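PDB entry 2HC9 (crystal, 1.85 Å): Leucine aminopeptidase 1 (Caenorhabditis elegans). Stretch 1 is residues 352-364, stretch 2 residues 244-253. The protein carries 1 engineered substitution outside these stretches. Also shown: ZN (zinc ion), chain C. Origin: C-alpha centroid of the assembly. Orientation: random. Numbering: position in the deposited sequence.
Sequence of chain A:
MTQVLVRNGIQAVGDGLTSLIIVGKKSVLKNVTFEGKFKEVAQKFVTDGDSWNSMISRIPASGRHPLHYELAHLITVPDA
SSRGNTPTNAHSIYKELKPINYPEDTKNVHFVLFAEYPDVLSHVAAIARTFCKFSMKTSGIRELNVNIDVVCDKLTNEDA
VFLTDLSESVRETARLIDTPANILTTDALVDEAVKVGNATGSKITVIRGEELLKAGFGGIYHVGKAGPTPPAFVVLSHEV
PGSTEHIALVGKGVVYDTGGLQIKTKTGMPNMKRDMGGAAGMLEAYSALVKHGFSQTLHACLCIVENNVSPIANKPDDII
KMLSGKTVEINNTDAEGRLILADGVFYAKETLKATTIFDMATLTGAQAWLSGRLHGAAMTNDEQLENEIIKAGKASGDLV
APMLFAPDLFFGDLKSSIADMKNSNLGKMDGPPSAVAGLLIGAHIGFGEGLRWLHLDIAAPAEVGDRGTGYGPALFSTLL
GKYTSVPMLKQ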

ATOM      1  N   LEU A 352      34.306 -31.330  -5.811  1.00 18.36           N
ATOM      2  CA  LEU A 352      35.464 -31.087  -4.946  1.00 18.28           C
ATOM      3  C   LEU A 352      35.660 -32.105  -3.833  1.00 19.14           C
ATOM      4  O   LEU A 352      36.716 -32.111  -3.206  1.00 19.95           O
ATOM      5  CB  LEU A 352      35.433 -29.669  -4.355  1.00 16.17           C
ATOM      6  CG  LEU A 352      35.371 -28.579  -5.425  1.00 15.47           C
ATOM      7  CD1 LEU A 352      35.326 -27.196  -4.750  1.00 19.19           C
ATOM      8  CD2 LEU A 352      36.583 -28.705  -6.411  1.00 19.24           C
ATOM      9  N   LYS A 353      34.648 -32.951  -3.576  1.00 17.58           N
ATOM     10  CA  LYS A 353      34.690 -33.907  -2.463  1.00 18.39           C
ATOM     11  C   LYS A 353      34.892 -33.251  -1.098  1.00 18.68           C
ATOM     12  O   LYS A 353      35.506 -33.842  -0.191  1.00 19.14           O
ATOM     13  CB  LYS A 353      35.729 -35.025  -2.695  1.00 19.34           C
ATOM     14  CG  LYS A 353      35.734 -35.615  -4.122  1.00 21.76           C
ATOM     15  CD  LYS A 353      34.382 -36.235  -4.475  1.00 27.70           C
ATOM     16  CE  LYS A 353      34.408 -36.935  -5.816  1.00 33.20           C
ATOM     17  NZ  LYS A 353      33.014 -37.409  -6.149  1.00 32.65           N
ATOM     18  N   ALA A 354      34.352 -32.043  -0.929  1.00 16.71           N
ATOM     19  CA  ALA A 354      34.475 -31.343   0.355  1.00 16.90           C
ATOM     20  C   ALA A 354      33.579 -32.070   1.367  1.00 21.81           C
ATOM     21  O   ALA A 354      32.474 -32.500   1.020  1.00 20.71           O
ATOM     22  CB  ALA A 354      34.039 -29.863   0.229  1.00 17.16           C
ATOM     23  N   THR A 355      34.074 -32.206   2.598  1.00 17.80           N
ATOM     24  CA  THR A 355      33.329 -32.834   3.686  1.00 20.28           C
ATOM     25  C   THR A 355      32.919 -31.847   4.774  1.00 17.43           C
ATOM     26  O   THR A 355      32.194 -32.196   5.709  1.00 17.90           O
ATOM     27  CB  THR A 355      34.158 -33.953   4.311  1.00 19.37           C
ATOM     28  OG1 THR A 355      35.436 -33.426   4.718  1.00 21.37           O
ATOM     29  CG2 THR A 355      34.353 -35.072   3.292  1.00 22.08           C
ATOM     30  N   THR A 356      33.382 -30.607   4.639  1.00 16.04           N
ATOM     31  CA  THR A 356      32.863 -29.490   5.426  1.00 19.42           C
ATOM     32  C   THR A 356      32.535 -28.378   4.421  1.00 16.38           C
ATOM     33  O   THR A 356      33.433 -27.857   3.725  1.00 17.23           O
ATOM     34  CB  THR A 356      33.894 -28.997   6.487  1.00 18.34           C
ATOM     35  OG1 THR A 356      34.308 -30.107   7.301  1.00 19.40           O
ATOM     36  CG2 THR A 356      33.263 -27.937   7.410  1.00 17.89           C
ATOM     37  N   ILE A 357      31.249 -28.038   4.321  1.00 14.53           N
ATOM     38  CA  ILE A 357      30.797 -27.057   3.311  1.00 16.27           C
ATOM     39  C   ILE A 357      30.105 -25.893   4.020  1.00 19.38           C
ATOM     40  O   ILE A 357      29.078 -26.068   4.686  1.00 17.69           O
ATOM     41  CB  ILE A 357      29.836 -27.685   2.266  1.00 19.09           C
ATOM     42  CG1 ILE A 357      30.511 -28.882   1.559  1.00 18.73           C
ATOM     43  CG2 ILE A 357      29.327 -26.600   1.263  1.00 15.44           C
ATOM     44  CD1 ILE A 357      29.549 -29.723   0.705  1.00 18.81           C
ATOM     45  N   PHE A 358      30.714 -24.715   3.907  1.00 15.87           N
ATOM     46  CA  PHE A 358      30.135 -23.471   4.421  1.00 14.74           C
ATOM     47  C   PHE A 358      29.612 -22.701   3.240  1.00 18.94           C
ATOM     48  O   PHE A 358      30.281 -22.602   2.213  1.00 17.95           O
ATOM     49  CB  PHE A 358      31.207 -22.610   5.124  1.00 15.88           C
ATOM     50  CG  PHE A 358      31.798 -23.248   6.342  1.00 15.34           C
ATOM     51  CD1 PHE A 358      31.168 -23.120   7.581  1.00 14.78           C
ATOM     52  CD2 PHE A 358      33.020 -23.919   6.265  1.00 16.77           C
ATOM     53  CE1 PHE A 358      31.727 -23.679   8.735  1.00 18.25           C
ATOM     54  CE2 PHE A 358      33.600 -24.496   7.411  1.00 16.74           C
ATOM     55  CZ  PHE A 358      32.937 -24.383   8.653  1.00 17.22           C
ATOM     56  N   ASP A 359      28.429 -22.117   3.382  1.00 16.09           N
ATOM     57  CA  ASP A 359      28.002 -21.132   2.399  1.00 12.81           C
ATOM     58  C   ASP A 359      27.623 -19.869   3.153  1.00 15.51           C
ATOM     59  O   ASP A 359      27.067 -19.942   4.248  1.00 15.35           O
ATOM     60  CB  ASP A 359      26.877 -21.680   1.477  1.00 15.34           C
ATOM     61  CG  ASP A 359      25.512 -21.699   2.149  1.00 21.13           C
ATOM     62  OD1 ASP A 359      25.080 -22.782   2.608  1.00 15.74           O
ATOM     63  OD2 ASP A 359      24.862 -20.627   2.208  1.00 16.39           O
ATOM     64  N   MET A 360      27.989 -18.713   2.611  1.00 15.76           N
ATOM     65  CA  MET A 360      27.715 -17.461   3.296  1.00 13.02           C
ATOM     66  C   MET A 360      27.131 -16.508   2.275  1.00 16.11           C
ATOM     67  O   MET A 360      27.620 -16.421   1.141  1.00 13.28           O
ATOM     68  CB  MET A 360      29.006 -16.879   3.868  1.00 13.92           C
ATOM     69  CG  MET A 360      28.778 -15.617   4.708  1.00 15.11           C
ATOM     70  SD  MET A 360      30.203 -15.021   5.662  1.00 15.87           S
ATOM     71  CE  MET A 360      31.329 -14.384   4.379  1.00 15.68           C
ATOM     72  N   ALA A 361      26.092 -15.785   2.672  1.00 17.16           N
ATOM     73  CA  ALA A 361      25.287 -15.031   1.710  1.00 16.81           C
ATOM     74  C   ALA A 361      24.572 -13.897   2.408  1.00 14.45           C
ATOM     75  O   ALA A 361      24.100 -14.053   3.526  1.00 17.65           O
ATOM     76  CB  ALA A 361      24.256 -15.927   1.058  1.00 15.03           C
ATOM     77  N   THR A 362      24.431 -12.779   1.696  1.00 14.15           N
ATOM     78  CA  THR A 362      23.468 -11.741   2.080  1.00 15.53           C
ATOM     79  C   THR A 362      22.112 -12.190   1.530  1.00 17.89           C
ATOM     80  O   THR A 362      21.701 -11.765   0.449  1.00 15.01           O
ATOM     81  CB  THR A 362      23.861 -10.365   1.472  1.00 14.75           C
ATOM     82  OG1 THR A 362      24.038 -10.520   0.068  1.00 15.28           O
ATOM     83  CG2 THR A 362      25.165  -9.878   2.056  1.00 16.07           C
ATOM     84  N   LEU A 363      21.438 -13.099   2.238  1.00 16.08           N
ATOM     85  CA  LEU A 363      20.418 -13.900   1.580  1.00 16.05           C
ATOM     86  C   LEU A 363      19.025 -13.287   1.690  1.00 17.91           C
ATOM     87  O   LEU A 363      18.311 -13.200   0.697  1.00 18.08           O
ATOM     88  CB  LEU A 363      20.429 -15.372   2.075  1.00 14.43           C
ATOM     89  CG  LEU A 363      19.736 -16.321   1.079  1.00 16.62           C
ATOM     90  CD1 LEU A 363      20.492 -16.405  -0.275  1.00 19.22           C
ATOM     91  CD2 LEU A 363      19.626 -17.712   1.709  1.00 17.72           C
ATOM     92  N   THR A 364      18.630 -12.871   2.895  1.00 18.72           N
ATOM     93  CA  THR A 364      17.221 -12.489   3.160  1.00 18.32           C
ATOM     94  C   THR A 364      17.124 -11.240   4.030  1.00 16.54           C
ATOM     95  O   THR A 364      17.887 -11.085   4.968  1.00 16.39           O
ATOM     96  CB  THR A 364      16.416 -13.638   3.850  1.00 18.00           C
ATOM     97  OG1 THR A 364      16.960 -13.937   5.160  1.00 15.26           O
ATOM     98  CG2 THR A 364      16.449 -14.905   2.981  1.00 17.66           C
TER
HETATM   99 ZN    ZN C 702      20.058 -11.480  -3.619  1.00 18.97          ZN
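Stretch 2, residues 244-253: TEHIALVGKG

The most unusual feature is the far end of Lys252, whose NZ lies 2.1 Å from the zinc ion ZN; at that distance the amine is a metal ligand, and its 3.1 Å approach to Thr362 O is not a hydrogen bond. All four chi angles are t, so the extended side chain runs past Ala361 (Lys252 CB to Ala361 CB, 3.5 Å) and Leu363 (Lys252 CD to Leu363 CD1, 4.1 Å).

Lys252 belongs to strand 246-253, which lies beside strand 356-361 in parallel, the axes 4.6 Å apart at closest and crossing at -19°. Extended phi/psi values accompany a regular ladder: Thr356 N to His246 O (3.1 Å), Ala248 N to Thr356 O (2.8 Å), Phe358 N to Ala248 O (2.9 Å), Val250 N to Phe358 O (2.8 Å), Met360 N to Val250 O (2.9 Å) and Lys252 N to Met360 O (3.2 Å), with N-H...O angles of 153-169°. His246 O also accepts from Thr355 N at 2.9 Å.

Side chains alternate between faces. On one, Phe358 CE2 meets Ile247 CG2 at 3.8 Å, at the ring edge, and Phe358 CD2 lies 3.9 Å from Leu249 CD2; on the other, Ile357 CG2 packs on Val250 CG2 at 4.1 Å. At the start of the ladder, water 2 links Glu245 OE1 and His246 N to the Thr355 and Thr356 hydroxyls.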

ATOM      1  N   THR A 244      43.414 -34.134   6.355  1.00 23.19           N
ATOM      2  CA  THR A 244      42.278 -34.826   6.952  1.00 24.61           C
ATOM      3  C   THR A 244      40.954 -34.128   6.631  1.00 23.42           C
ATOM      4  O   THR A 244      39.932 -34.794   6.458  1.00 22.32           O
ATOM      5  CB  THR A 244      42.458 -35.011   8.465  1.00 29.04           C
ATOM      6  OG1 THR A 244      42.553 -33.739   9.097  1.00 40.95           O
ATOM      7  CG2 THR A 244      43.742 -35.731   8.737  1.00 27.90           C
ATOM      8  N   GLU A 245      40.989 -32.798   6.549  1.00 20.09           N
ATOM      9  CA  GLU A 245      39.797 -31.994   6.182  1.00 22.01           C
ATOM     10  C   GLU A 245      39.788 -31.519   4.732  1.00 22.83           C
ATOM     11  O   GLU A 245      40.837 -31.342   4.093  1.00 19.19           O
ATOM     12  CB  GLU A 245      39.642 -30.774   7.102  1.00 23.27           C
ATOM     13  CG  GLU A 245      39.678 -31.078   8.611  1.00 23.36           C
ATOM     14  CD  GLU A 245      38.593 -32.044   9.091  1.00 30.54           C
ATOM     15  OE1 GLU A 245      37.548 -32.191   8.416  1.00 25.43           O
ATOM     16  OE2 GLU A 245      38.795 -32.662  10.165  1.00 26.70           O
ATOM     17  N   HIS A 246      38.585 -31.284   4.218  1.00 18.91           N
ATOM     18  CA  HIS A 246      38.397 -30.825   2.857  1.00 15.78           C
ATOM     19  C   HIS A 246      37.250 -29.828   2.949  1.00 17.02           C
ATOM     20  O   HIS A 246      36.092 -30.225   3.083  1.00 18.99           O
ATOM     21  CB  HIS A 246      38.029 -32.014   1.946  1.00 18.82           C
ATOM     22  CG  HIS A 246      39.174 -32.948   1.739  1.00 22.81           C
ATOM     23  ND1 HIS A 246      39.494 -33.930   2.651  1.00 27.36           N
ATOM     24  CD2 HIS A 246      40.130 -32.988   0.785  1.00 22.52           C
ATOM     25  CE1 HIS A 246      40.576 -34.566   2.243  1.00 27.12           C
ATOM     26  NE2 HIS A 246      40.984 -34.015   1.116  1.00 25.97           N
ATOM     27  N   ILE A 247      37.607 -28.543   2.983  1.00 17.54           N
ATOM     28  CA  ILE A 247      36.678 -27.492   3.425  1.00 17.09           C
ATOM     29  C   ILE A 247      36.361 -26.603   2.226  1.00 18.30           C
ATOM     30  O   ILE A 247      37.271 -26.197   1.505  1.00 18.42           O
ATOM     31  CB  ILE A 247      37.314 -26.640   4.573  1.00 17.20           C
ATOM     32  CG1 ILE A 247      37.657 -27.539   5.779  1.00 19.22           C
ATOM     33  CG2 ILE A 247      36.402 -25.481   4.964  1.00 18.51           C
ATOM     34  CD1 ILE A 247      38.679 -26.942   6.745  1.00 19.90           C
ATOM     35  N   ALA A 248      35.072 -26.326   1.994  1.00 15.06           N
ATOM     36  CA  ALA A 248      34.673 -25.399   0.927  1.00 14.85           C
ATOM     37  C   ALA A 248      34.029 -24.169   1.535  1.00 18.54           C
ATOM     38  O   ALA A 248      33.213 -24.273   2.465  1.00 17.65           O
ATOM     39  CB  ALA A 248      33.714 -26.063  -0.039  1.00 17.93           C
ATOM     40  N   LEU A 249      34.403 -23.000   1.007  1.00 16.65           N
ATOM     41  CA  LEU A 249      33.778 -21.736   1.354  1.00 15.98           C
ATOM     42  C   LEU A 249      33.009 -21.243   0.129  1.00 17.36           C
ATOM     43  O   LEU A 249      33.610 -20.738  -0.827  1.00 15.57           O
ATOM     44  CB  LEU A 249      34.840 -20.679   1.735  1.00 17.90           C
ATOM     45  CG  LEU A 249      35.785 -21.112   2.859  1.00 17.74           C
ATOM     46  CD1 LEU A 249      36.950 -20.127   3.032  1.00 15.41           C
ATOM     47  CD2 LEU A 249      35.040 -21.319   4.204  1.00 19.18           C
ATOM     48  N   VAL A 250      31.690 -21.399   0.170  1.00 15.34           N
ATOM     49  CA  VAL A 250      30.848 -21.067  -0.985  1.00 16.24           C
ATOM     50  C   VAL A 250      30.209 -19.695  -0.700  1.00 13.90           C
ATOM     51  O   VAL A 250      29.577 -19.511   0.330  1.00 18.17           O
ATOM     52  CB  VAL A 250      29.762 -22.153  -1.238  1.00 14.55           C
ATOM     53  CG1 VAL A 250      29.013 -21.891  -2.594  1.00 15.24           C
ATOM     54  CG2 VAL A 250      30.407 -23.604  -1.257  1.00 15.58           C
ATOM     55  N   GLY A 251      30.363 -18.745  -1.623  1.00 14.38           N
ATOM     56  CA  GLY A 251      29.878 -17.382  -1.412  1.00 15.43           C
ATOM     57  C   GLY A 251      28.880 -16.927  -2.473  1.00 14.87           C
ATOM     58  O   GLY A 251      29.063 -17.182  -3.677  1.00 16.63           O
ATOM     59  N   LYS A 252      27.827 -16.227  -2.020  1.00 14.96           N
ATOM     60  CA  LYS A 252      26.851 -15.584  -2.915  1.00 14.89           C
ATOM     61  C   LYS A 252      27.425 -14.294  -3.466  1.00 13.45           C
ATOM     62  O   LYS A 252      27.671 -13.335  -2.705  1.00 13.99           O
ATOM     63  CB  LYS A 252      25.548 -15.254  -2.157  1.00 13.98           C
ATOM     64  CG  LYS A 252      24.510 -14.465  -3.017  1.00 14.01           C
ATOM     65  CD  LYS A 252      23.257 -14.136  -2.201  1.00 12.83           C
ATOM     66  CE  LYS A 252      22.339 -13.232  -3.054  1.00 10.58           C
ATOM     67  NZ  LYS A 252      21.048 -12.858  -2.345  1.00 13.51           N
ATOM     68  N   GLY A 253      27.654 -14.281  -4.779  1.00 15.83           N
ATOM     69  CA  GLY A 253      28.239 -13.122  -5.457  1.00 13.67           C
ATOM     70  C   GLY A 253      27.288 -12.444  -6.426  1.00 13.16           C
ATOM     71  O   GLY A 253      27.595 -12.284  -7.615  1.00 14.47           O
TER
HETATM   72  O   HOH W   1      37.547 -34.919   4.888  1.00 29.71           O
HETATM   73  O   HOH W   2      36.385 -31.495   6.170  1.00 18.55           O
HETATM   74  O   HOH W   3      26.110 -12.291  -0.630  1.00 13.24           O
HETATM   75  O   HOH W   4      18.133 -11.629  -2.832  1.00 14.92           O